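Local atomic coordinates of methylenetetrahydrofolate--tRNA-(uracil-5-)-methyltransferase TrmFO (Thermus thermophilus, PDB entry 3G5S), a protein that probably catalyses the folate- and FAD-dependent methylation of uridine 54 in tRNA to 5-methyluridine, drawing reducing power from NADH or NADPH. Residues 47-52 / 95-100; 53-58 / 91-96; 66-71 / 342-347. All coordinates share one frame; numbering follows the deposited sequence.

Contact 1. Residues 47-52 / 95-100; sequences AEIVCS and VDREEF. With FAD (flavin-adenine dinucleotide), chain B.
I49 and F100 form the tight half of this contact. CG1 of I49, anti to its own carbonyl carbon (chi1 -64°), lies 3.6 Å from CD1 of the F100 ring, and the two side chains cross at about a right angle. The edge of that ring also meets backbone, with CE1 of F100 3.4 Å from A47 O. Helices 11-22 and 77-84 pack round the same phenylalanine, a position suited to a large apolar ring. An alanine in place of I49 would probably open a gap beside F100 and leave its ring freer to shift. The second segment starts a helix: D96 is the N-cap of helix 97-109, its OD1 accepting from E99 N at 3.0 Å. R97 still lays CG against CB and CG2 of I49, then reaches out to the solvent side, extended from CG to NE. C51 O lies in the guanidinium plane, gripped side-on by R97 NE and NH2 at 2.9 Å each, both bonds bent (147° and 142°) as they share one oxygen. A water bridges I49 N and R97 O. On the flavin side, C51 CB approaches FAD N5 and S52 N gives FAD O4 a weak bond of 3.4 Å.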
loop_
_atom_site.group_PDB
_atom_site.type_symbol
_atom_site.label_atom_id
_atom_site.label_comp_id
_atom_site.label_asym_id
_atom_site.label_seq_id
_atom_site.Cartn_x
_atom_site.Cartn_y
_atom_site.Cartn_z
ATOM N N ALA A 47 -2.471 14.769 10.771
ATOM C CA ALA A 47 -1.429 14.288 9.874
ATOM C C ALA A 47 -0.057 14.238 10.549
ATOM O O ALA A 47 0.974 14.485 9.930
ATOM C CB ALA A 47 -1.390 15.119 8.590
ATOM N N GLU A 48 -0.052 13.894 11.830
ATOM C CA GLU A 48 1.191 13.615 12.524
ATOM C C GLU A 48 1.957 12.512 11.802
ATOM O O GLU A 48 1.387 11.478 11.445
ATOM C CB GLU A 48 0.911 13.191 13.970
ATOM C CG GLU A 48 2.155 12.732 14.720
ATOM C CD GLU A 48 1.893 12.356 16.180
ATOM O OE1 GLU A 48 0.829 12.705 16.735
ATOM O OE2 GLU A 48 2.771 11.703 16.776
ATOM N N ILE A 49 3.250 12.746 11.602
ATOM C CA ILE A 49 4.151 11.775 11.003
ATOM C C ILE A 49 4.781 10.972 12.138
ATOM O O ILE A 49 5.525 11.520 12.947
ATOM C CB ILE A 49 5.256 12.500 10.206
ATOM C CG1 ILE A 49 4.651 13.280 9.036
ATOM C CG2 ILE A 49 6.324 11.519 9.735
ATOM C CD1 ILE A 49 4.255 12.413 7.860
ATOM N N VAL A 50 4.466 9.682 12.220
ATOM C CA VAL A 50 4.852 8.912 13.403
ATOM C C VAL A 50 6.248 8.289 13.352
ATOM O O VAL A 50 6.773 7.878 14.380
ATOM C CB VAL A 50 3.811 7.826 13.774
ATOM C CG1 VAL A 50 2.464 8.464 14.061
ATOM C CG2 VAL A 50 3.715 6.778 12.685
ATOM N N CYS A 51 6.860 8.227 12.173
ATOM C CA CYS A 51 8.168 7.586 12.057
ATOM C C CYS A 51 9.118 8.390 11.172
ATOM O O CYS A 51 9.399 9.551 11.457
ATOM C CB CYS A 51 8.014 6.158 11.533
ATOM S SG CYS A 51 9.413 5.070 11.869
ATOM N N SER A 52 9.619 7.773 10.106
ATOM C CA SER A 52 10.530 8.466 9.198
ATOM C C SER A 52 9.887 9.732 8.653
ATOM O O SER A 52 8.673 9.788 8.479
ATOM C CB SER A 52 10.945 7.563 8.036
ATOM O OG SER A 52 11.630 8.303 7.038
ATOM N N VAL A 95 10.430 16.011 5.355
ATOM C CA VAL A 95 9.815 17.162 5.988
ATOM C C VAL A 95 10.236 17.351 7.434
ATOM O O VAL A 95 10.571 16.396 8.141
ATOM C CB VAL A 95 8.271 17.063 5.949
ATOM C CG1 VAL A 95 7.789 16.930 4.516
ATOM C CG2 VAL A 95 7.777 15.889 6.803
ATOM N N ASP A 96 10.211 18.603 7.865
ATOM C CA ASP A 96 10.215 18.915 9.280
ATOM C C ASP A 96 8.841 18.488 9.791
ATOM O O ASP A 96 7.826 19.047 9.383
ATOM C CB ASP A 96 10.442 20.413 9.473
ATOM C CG ASP A 96 10.459 20.819 10.926
ATOM O OD1 ASP A 96 9.446 20.625 11.627
ATOM O OD2 ASP A 96 11.485 21.359 11.374
ATOM N N ARG A 97 8.805 17.473 10.649
ATOM C CA ARG A 97 7.535 16.845 11.018
ATOM C C ARG A 97 6.562 17.823 11.679
ATOM O O ARG A 97 5.364 17.807 11.400
ATOM C CB ARG A 97 7.774 15.645 11.943
ATOM C CG ARG A 97 8.550 14.475 11.336
ATOM C CD ARG A 97 8.848 13.461 12.437
ATOM N NE ARG A 97 9.690 12.341 12.025
ATOM C CZ ARG A 97 11.019 12.372 12.006
ATOM N NH1 ARG A 97 11.665 13.479 12.350
ATOM N NH2 ARG A 97 11.706 11.300 11.634
ATOM N N GLU A 98 7.074 18.668 12.566
ATOM C CA GLU A 98 6.226 19.614 13.280
ATOM C C GLU A 98 5.694 20.722 12.371
ATOM O O GLU A 98 4.546 21.133 12.499
ATOM C CB GLU A 98 6.972 20.207 14.482
ATOM C CG GLU A 98 6.123 21.096 15.382
ATOM C CD GLU A 98 6.018 22.525 14.877
ATOM O OE1 GLU A 98 7.004 23.023 14.293
ATOM O OE2 GLU A 98 4.952 23.151 15.070
ATOM N N GLU A 99 6.524 21.213 11.454
ATOM C CA GLU A 99 6.061 22.229 10.512
ATOM C C GLU A 99 5.031 21.652 9.544
ATOM O O GLU A 99 4.073 22.324 9.156
ATOM C CB GLU A 99 7.235 22.814 9.729
ATOM C CG GLU A 99 8.104 23.765 10.527
ATOM C CD GLU A 99 9.383 24.137 9.800
ATOM O OE1 GLU A 99 9.481 23.862 8.583
ATOM O OE2 GLU A 99 10.291 24.703 10.445
ATOM N N PHE A 100 5.236 20.397 9.161
ATOM C CA PHE A 100 4.320 19.686 8.287
ATOM C C PHE A 100 2.940 19.553 8.927
ATOM O O PHE A 100 1.938 20.007 8.368
ATOM C CB PHE A 100 4.926 18.315 7.957
ATOM C CG PHE A 100 4.029 17.395 7.175
ATOM C CD1 PHE A 100 3.279 16.428 7.826
ATOM C CD2 PHE A 100 3.978 17.452 5.790
ATOM C CE1 PHE A 100 2.469 15.563 7.119
ATOM C CE2 PHE A 100 3.175 16.589 5.081
ATOM C CZ PHE A 100 2.418 15.641 5.745
HETATM P PA FAD B . -2.874 7.572 10.462
HETATM O O1A FAD B . -2.384 6.673 11.560
HETATM O O2A FAD B . -1.953 8.636 9.952
HETATM O O5B FAD B . -4.238 8.290 10.880
HETATM C C5B FAD B . -5.294 7.574 11.489
HETATM C C4B FAD B . -5.950 8.505 12.491
HETATM O O4B FAD B . -7.143 7.910 12.970
HETATM C C3B FAD B . -5.063 8.743 13.712
HETATM O O3B FAD B . -4.913 10.127 13.962
HETATM C C2B FAD B . -5.798 8.036 14.851
HETATM O O2B FAD B . -5.643 8.641 16.119
HETATM C C1B FAD B . -7.238 8.112 14.383
HETATM N N9A FAD B . -8.174 7.085 14.864
HETATM C C8A FAD B . -7.994 5.730 14.889
HETATM N N7A FAD B . -9.139 5.150 15.306
HETATM C C5A FAD B . -10.049 6.133 15.536
HETATM C C6A FAD B . -11.368 6.130 15.969
HETATM N N6A FAD B . -12.080 5.002 16.088
HETATM N N1A FAD B . -12.018 7.328 16.091
HETATM C C2A FAD B . -11.388 8.520 15.819
HETATM N N3A FAD B . -10.082 8.537 15.387
HETATM C C4A FAD B . -9.447 7.353 15.263
HETATM N N1 FAD B . 4.752 5.176 6.463
HETATM C C2 FAD B . 5.764 5.675 5.683
HETATM O O2 FAD B . 5.540 6.050 4.534
HETATM N N3 FAD B . 7.043 5.756 6.200
HETATM C C4 FAD B . 7.345 5.356 7.491
HETATM O O4 FAD B . 8.500 5.448 7.925
HETATM C C4X FAD B . 6.307 4.853 8.274
HETATM N N5 FAD B . 6.542 4.431 9.563
HETATM C C5X FAD B . 5.501 3.945 10.327
HETATM C C6 FAD B . 5.751 3.532 11.631
HETATM C C7 FAD B . 4.725 3.028 12.418
HETATM C C7M FAD B . 5.002 2.583 13.828
HETATM C C8 FAD B . 3.438 2.948 11.895
HETATM C C8M FAD B . 2.318 2.408 12.737
HETATM C C9 FAD B . 3.184 3.363 10.590
HETATM C C9A FAD B . 4.213 3.863 9.796
HETATM N N10 FAD B . 3.966 4.261 8.488
HETATM C C10 FAD B . 5.019 4.766 7.748
HETATM C "C1'" FAD B . 2.840 3.608 7.719
HETATM C "C2'" FAD B . 1.770 4.589 7.211
HETATM O "O2'" FAD B . 2.129 5.190 5.978
HETATM C "C3'" FAD B . 1.412 5.647 8.255
HETATM O "O3'" FAD B . 0.837 4.960 9.348
HETATM C "C4'" FAD B . 0.431 6.699 7.741
HETATM O "O4'" FAD B . 0.358 7.728 8.707
HETATM C "C5'" FAD B . -0.945 6.111 7.447
HETATM O "O5'" FAD B . -1.873 7.154 7.244
HETATM P P FAD B . -3.396 6.943 7.686
HETATM O O1P FAD B . -3.971 5.721 7.046
HETATM O O2P FAD B . -4.095 8.241 7.448
HETATM O O3P FAD B . -3.311 6.610 9.255
HETATM O O HOH W 1 4.258 15.279 12.523
#

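Contact 2. Residues 53-58 / 91-96; sequences NSLGGE and GALAVD
G91 O receives E58 N at 3.1 Å, close to the plane of its carbonyl, and so closes one end of this strand pair. The positive phi of G91 suits a residue without a CB. A92 follows in a non-hydrogen-bonded pair with G57; its small CB fits 3.5 Å from S54 OG, which itself accepts from G56 N in an ST turn. L93 then bonds twice: its N donates to G56 O, and its O takes L55 N at 2.7 Å in a nearly straight bond (170°). Its CB meets E58 CG at 3.7 Å, while CD2 lies 4.0 Å from L55 CD1, an apolar patch backed by helices 63-74 and 77-84; the E58 carboxylate goes to R86. A94 pairs with S54 without hydrogen bonds, and its CA makes a CA-H...O contact of 3.1 Å with N53 O. V95 N donates to that same oxygen, and V95 O receives N53 ND2 at 2.9 Å from above its carbonyl plane. N53 CG, set between its backbone N and carbonyl carbon (chi1 68°), lies 3.5 Å from V95 O. D96 leads into helix 97-109. Running at 171°, the strands form an antiparallel pair in a three-stranded sheet with 92-95 in the middle, and the one-residue register shift between S54 and G57 is a beta bulge, where the backbone of G56 calls for glycine.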
loop_
_atom_site.group_PDB
_atom_site.type_symbol
_atom_site.label_atom_id
_atom_site.label_comp_id
_atom_site.label_asym_id
_atom_site.label_seq_id
_atom_site.Cartn_x
_atom_site.Cartn_y
_atom_site.Cartn_z
ATOM N N ASN A 53 10.698 10.749 8.377
ATOM C CA ASN A 53 10.165 11.986 7.818
ATOM C C ASN A 53 10.222 12.033 6.291
ATOM O O ASN A 53 9.983 13.078 5.692
ATOM C CB ASN A 53 10.847 13.209 8.433
ATOM C CG ASN A 53 12.300 13.330 8.032
ATOM O OD1 ASN A 53 12.949 12.340 7.691
ATOM N ND2 ASN A 53 12.822 14.549 8.069
ATOM N N SER A 54 10.513 10.897 5.662
ATOM C CA SER A 54 10.570 10.832 4.206
ATOM C C SER A 54 9.232 10.470 3.574
ATOM O O SER A 54 8.551 9.546 4.026
ATOM C CB SER A 54 11.616 9.819 3.750
ATOM O OG SER A 54 11.569 9.674 2.339
ATOM N N LEU A 55 8.872 11.201 2.523
ATOM C CA LEU A 55 7.680 10.907 1.738
ATOM C C LEU A 55 8.018 10.149 0.454
ATOM O O LEU A 55 7.136 9.900 -0.363
ATOM C CB LEU A 55 6.916 12.191 1.400
ATOM C CG LEU A 55 6.374 12.995 2.584
ATOM C CD1 LEU A 55 5.618 14.216 2.093
ATOM C CD2 LEU A 55 5.488 12.139 3.465
ATOM N N GLY A 56 9.292 9.799 0.276
ATOM C CA GLY A 56 9.715 9.002 -0.861
ATOM C C GLY A 56 10.638 9.746 -1.810
ATOM O O GLY A 56 10.719 10.974 -1.783
ATOM N N GLY A 57 11.332 8.995 -2.659
ATOM C CA GLY A 57 12.211 9.579 -3.657
ATOM C C GLY A 57 11.466 10.461 -4.645
ATOM O O GLY A 57 10.365 10.127 -5.079
ATOM N N GLU A 58 12.081 11.582 -5.012
ATOM C CA GLU A 58 11.449 12.590 -5.866
ATOM C C GLU A 58 11.700 12.395 -7.354
ATOM O O GLU A 58 10.993 12.963 -8.189
ATOM C CB GLU A 58 11.995 13.974 -5.524
ATOM C CG GLU A 58 11.526 14.568 -4.229
ATOM C CD GLU A 58 11.782 16.060 -4.202
ATOM O OE1 GLU A 58 12.941 16.468 -3.970
ATOM O OE2 GLU A 58 10.829 16.826 -4.442
ATOM N N GLY A 91 17.848 13.132 -1.953
ATOM C CA GLY A 91 17.077 12.686 -3.103
ATOM C C GLY A 91 15.615 12.431 -2.788
ATOM O O GLY A 91 14.777 12.355 -3.688
ATOM N N ALA A 92 15.309 12.289 -1.503
ATOM C CA ALA A 92 13.939 12.084 -1.067
ATOM C C ALA A 92 13.309 13.412 -0.699
ATOM O O ALA A 92 13.998 14.365 -0.328
ATOM C CB ALA A 92 13.902 11.141 0.117
ATOM N N LEU A 93 11.988 13.467 -0.810
ATOM C CA LEU A 93 11.219 14.556 -0.240
ATOM C C LEU A 93 11.011 14.221 1.223
ATOM O O LEU A 93 10.354 13.239 1.549
ATOM C CB LEU A 93 9.873 14.670 -0.949
ATOM C CG LEU A 93 8.891 15.697 -0.385
ATOM C CD1 LEU A 93 9.472 17.106 -0.434
ATOM C CD2 LEU A 93 7.568 15.630 -1.136
ATOM N N ALA A 94 11.605 15.015 2.101
ATOM C CA ALA A 94 11.457 14.806 3.534
ATOM C C ALA A 94 11.044 16.115 4.182
ATOM O O ALA A 94 11.273 17.195 3.627
ATOM C CB ALA A 94 12.754 14.287 4.142
ATOM N N VAL A 95 10.430 16.011 5.355
ATOM C CA VAL A 95 9.815 17.162 5.988
ATOM C C VAL A 95 10.236 17.351 7.434
ATOM O O VAL A 95 10.571 16.396 8.141
ATOM C CB VAL A 95 8.271 17.063 5.949
ATOM C CG1 VAL A 95 7.789 16.930 4.516
ATOM C CG2 VAL A 95 7.777 15.889 6.803
ATOM N N ASP A 96 10.211 18.603 7.865
ATOM C CA ASP A 96 10.215 18.915 9.280
ATOM C C ASP A 96 8.841 18.488 9.791
ATOM O O ASP A 96 7.826 19.047 9.383
ATOM C CB ASP A 96 10.442 20.413 9.473
ATOM C CG ASP A 96 10.459 20.819 10.926
ATOM O OD1 ASP A 96 9.446 20.625 11.627
ATOM O OD2 ASP A 96 11.485 21.359 11.374
#

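Contact 3. Residues 66-71 / 342-347; sequences LLQAEM and GYLESA. With FAD (flavin-adenine dinucleotide), chain B.
L67 and L344 meet in a buried helix-to-helix contact made through carbon atoms, mostly of leucines, where helix 63-74 packs against the start of helix 343-361, whose other face meets FAD. The axes of the two short segments come within 10.4 Å and cross at 36°. L67 CD2 lies 3.5 Å from L344 CG, a tight carbon pair, and the two side chains run past each other in opposite directions. L344 has CG anti to its backbone N (chi1 170°), which carries it towards L67 CD2. L344 CD2 meets both L67 CB and, at 3.7 Å, the CG of Q68, whose amide finds its partner in G56. M71, here selenomethionine, adds a looser contact, its CG 4.4 Å from L344 CD1. L67 CD2 also lies against CA and the aliphatic CG of E345; the chain of E345 bends at chi2, and the carboxylate pairs with K64 in a salt bridge. On its other side, the start of helix 343-361 forms a flavin site, with G342 as N-cap. Y343 N donates to FAD O2 at 3.0 Å, and FAD C2 lies 3.4 Å above the centre of the tyrosine ring, which suits a broad flat side chain. A helix N-terminus pointed at O2 would probably help stabilise negative charge on the reduced flavin, as in other flavoproteins. G342 must be glycine, since a CB would run into E345 OE1 and the carbonyl O of the preceding residue. G342 O accepts S346 N and S346 OG from opposite faces of its plane, the hydroxyl at 2.9 Å.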
loop_
_atom_site.group_PDB
_atom_site.type_symbol
_atom_site.label_atom_id
_atom_site.label_comp_id
_atom_site.label_asym_id
_atom_site.label_seq_id
_atom_site.Cartn_x
_atom_site.Cartn_y
_atom_site.Cartn_z
ATOM N N LEU A 66 6.415 10.093 -9.007
ATOM C CA LEU A 66 5.247 10.333 -9.839
ATOM C C LEU A 66 4.025 10.652 -8.975
ATOM O O LEU A 66 3.287 11.596 -9.253
ATOM C CB LEU A 66 4.960 9.145 -10.745
ATOM C CG LEU A 66 3.657 9.213 -11.538
ATOM C CD1 LEU A 66 3.553 10.489 -12.369
ATOM C CD2 LEU A 66 3.473 7.982 -12.411
ATOM N N LEU A 67 3.807 9.876 -7.919
ATOM C CA LEU A 67 2.645 10.120 -7.070
ATOM C C LEU A 67 2.718 11.510 -6.417
ATOM O O LEU A 67 1.701 12.199 -6.296
ATOM C CB LEU A 67 2.507 9.012 -6.029
ATOM C CG LEU A 67 1.237 9.043 -5.171
ATOM C CD1 LEU A 67 -0.024 9.034 -6.007
ATOM C CD2 LEU A 67 1.231 7.867 -4.216
ATOM N N GLN A 68 3.918 11.931 -6.010
ATOM C CA GLN A 68 4.104 13.282 -5.485
ATOM C C GLN A 68 3.684 14.332 -6.504
ATOM O O GLN A 68 2.983 15.288 -6.178
ATOM C CB GLN A 68 5.564 13.508 -5.086
ATOM C CG GLN A 68 5.976 12.725 -3.850
ATOM C CD GLN A 68 7.479 12.648 -3.662
ATOM O OE1 GLN A 68 8.245 13.303 -4.369
ATOM N NE2 GLN A 68 7.910 11.836 -2.703
ATOM N N ALA A 69 4.137 14.164 -7.741
ATOM C CA ALA A 69 3.811 15.111 -8.801
ATOM C C ALA A 69 2.312 15.142 -9.093
ATOM O O ALA A 69 1.734 16.214 -9.298
ATOM C CB ALA A 69 4.606 14.799 -10.068
ATOM N N GLU A 70 1.686 13.970 -9.116
ATOM C CA GLU A 70 0.244 13.899 -9.321
ATOM C C GLU A 70 -0.482 14.648 -8.220
ATOM O O GLU A 70 -1.416 15.398 -8.477
ATOM C CB GLU A 70 -0.221 12.437 -9.346
ATOM C CG GLU A 70 0.239 11.676 -10.575
ATOM C CD GLU A 70 -0.078 10.184 -10.553
ATOM O OE1 GLU A 70 -0.628 9.650 -9.550
ATOM O OE2 GLU A 70 0.254 9.534 -11.576
HETATM N N MSE A 71 -0.067 14.426 -6.981
HETATM C CA MSE A 71 -0.741 15.064 -5.860
HETATM C C MSE A 71 -0.554 16.588 -5.857
HETATM O O MSE A 71 -1.468 17.311 -5.467
HETATM C CB MSE A 71 -0.343 14.397 -4.547
HETATM C CG MSE A 71 -0.992 13.020 -4.377
HETATM SE SE MSE A 71 -2.957 13.102 -4.403
HETATM C CE MSE A 71 -3.224 12.675 -6.282
ATOM N N GLY A 342 2.144 3.755 3.271
ATOM C CA GLY A 342 2.965 4.920 2.994
ATOM C C GLY A 342 2.223 6.220 3.257
ATOM O O GLY A 342 1.014 6.317 3.018
ATOM N N TYR A 343 2.944 7.230 3.743
ATOM C CA TYR A 343 2.302 8.510 4.043
ATOM C C TYR A 343 1.618 9.093 2.812
ATOM O O TYR A 343 0.473 9.538 2.869
ATOM C CB TYR A 343 3.291 9.547 4.571
ATOM C CG TYR A 343 4.126 9.151 5.770
ATOM C CD1 TYR A 343 3.547 8.786 6.980
ATOM C CD2 TYR A 343 5.510 9.203 5.698
ATOM C CE1 TYR A 343 4.338 8.451 8.073
ATOM C CE2 TYR A 343 6.302 8.878 6.776
ATOM C CZ TYR A 343 5.717 8.502 7.963
ATOM O OH TYR A 343 6.512 8.182 9.041
ATOM N N LEU A 344 2.340 9.100 1.701
ATOM C CA LEU A 344 1.854 9.682 0.466
ATOM C C LEU A 344 0.686 8.903 -0.132
ATOM O O LEU A 344 -0.310 9.487 -0.566
ATOM C CB LEU A 344 3.024 9.712 -0.516
ATOM C CG LEU A 344 2.768 10.052 -1.967
ATOM C CD1 LEU A 344 2.387 11.511 -2.065
ATOM C CD2 LEU A 344 4.012 9.751 -2.796
ATOM N N GLU A 345 0.820 7.581 -0.163
ATOM C CA GLU A 345 -0.250 6.717 -0.640
ATOM C C GLU A 345 -1.506 6.927 0.195
ATOM O O GLU A 345 -2.629 6.908 -0.326
ATOM C CB GLU A 345 0.177 5.256 -0.540
ATOM C CG GLU A 345 1.259 4.823 -1.542
ATOM C CD GLU A 345 2.698 5.103 -1.112
ATOM O OE1 GLU A 345 2.952 5.903 -0.183
ATOM O OE2 GLU A 345 3.603 4.513 -1.741
ATOM N N SER A 346 -1.315 7.110 1.494
ATOM C CA SER A 346 -2.445 7.344 2.375
ATOM C C SER A 346 -3.113 8.682 2.047
ATOM O O SER A 346 -4.330 8.749 1.881
ATOM C CB SER A 346 -2.002 7.243 3.832
ATOM O OG SER A 346 -1.594 5.914 4.122
ATOM N N ALA A 347 -2.322 9.744 1.935
ATOM C CA ALA A 347 -2.871 11.033 1.536
ATOM C C ALA A 347 -3.582 10.959 0.182
ATOM O O ALA A 347 -4.653 11.531 0.003
ATOM C CB ALA A 347 -1.769 12.090 1.518
HETATM P PA FAD B . -2.874 7.572 10.462
HETATM O O1A FAD B . -2.384 6.673 11.560
HETATM O O2A FAD B . -1.953 8.636 9.952
HETATM O O5B FAD B . -4.238 8.290 10.880
HETATM C C5B FAD B . -5.294 7.574 11.489
HETATM C C4B FAD B . -5.950 8.505 12.491
HETATM O O4B FAD B . -7.143 7.910 12.970
HETATM C C3B FAD B . -5.063 8.743 13.712
HETATM O O3B FAD B . -4.913 10.127 13.962
HETATM C C2B FAD B . -5.798 8.036 14.851
HETATM O O2B FAD B . -5.643 8.641 16.119
HETATM C C1B FAD B . -7.238 8.112 14.383
HETATM N N9A FAD B . -8.174 7.085 14.864
HETATM C C8A FAD B . -7.994 5.730 14.889
HETATM N N7A FAD B . -9.139 5.150 15.306
HETATM C C5A FAD B . -10.049 6.133 15.536
HETATM C C6A FAD B . -11.368 6.130 15.969
HETATM N N6A FAD B . -12.080 5.002 16.088
HETATM N N1A FAD B . -12.018 7.328 16.091
HETATM C C2A FAD B . -11.388 8.520 15.819
HETATM N N3A FAD B . -10.082 8.537 15.387
HETATM C C4A FAD B . -9.447 7.353 15.263
HETATM N N1 FAD B . 4.752 5.176 6.463
HETATM C C2 FAD B . 5.764 5.675 5.683
HETATM O O2 FAD B . 5.540 6.050 4.534
HETATM N N3 FAD B . 7.043 5.756 6.200
HETATM C C4 FAD B . 7.345 5.356 7.491
HETATM O O4 FAD B . 8.500 5.448 7.925
HETATM C C4X FAD B . 6.307 4.853 8.274
HETATM N N5 FAD B . 6.542 4.431 9.563
HETATM C C5X FAD B . 5.501 3.945 10.327
HETATM C C6 FAD B . 5.751 3.532 11.631
HETATM C C7 FAD B . 4.725 3.028 12.418
HETATM C C7M FAD B . 5.002 2.583 13.828
HETATM C C8 FAD B . 3.438 2.948 11.895
HETATM C C8M FAD B . 2.318 2.408 12.737
HETATM C C9 FAD B . 3.184 3.363 10.590
HETATM C C9A FAD B . 4.213 3.863 9.796
HETATM N N10 FAD B . 3.966 4.261 8.488
HETATM C C10 FAD B . 5.019 4.766 7.748
HETATM C "C1'" FAD B . 2.840 3.608 7.719
HETATM C "C2'" FAD B . 1.770 4.589 7.211
HETATM O "O2'" FAD B . 2.129 5.190 5.978
HETATM C "C3'" FAD B . 1.412 5.647 8.255
HETATM O "O3'" FAD B . 0.837 4.960 9.348
HETATM C "C4'" FAD B . 0.431 6.699 7.741
HETATM O "O4'" FAD B . 0.358 7.728 8.707
HETATM C "C5'" FAD B . -0.945 6.111 7.447
HETATM O "O5'" FAD B . -1.873 7.154 7.244
HETATM P P FAD B . -3.396 6.943 7.686
HETATM O O1P FAD B . -3.971 5.721 7.046
HETATM O O2P FAD B . -4.095 8.241 7.448
HETATM O O3P FAD B . -3.311 6.610 9.255
#

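In the fold
Contacts 1 and 3 both border the flavin, through loop 47-52 and the start of helix 343-361, their centres about 15 Å apart. Y343 joins them: its OH lies 2.8 Å from S52 O in a probable hydrogen bond, so the residue facing the flavin pyrimidine also bonds to the loop 47-52. Contact 2, centred about 11 Å from the centre of each, continues directly into contact 1, with which it shares V95 and D96, and it meets contact 3 through Q68, whose NE2 stands 3.1 Å from G56 O. With its L55 side chain about 6 Å from FAD, contact 2 sits one layer back from the pocket.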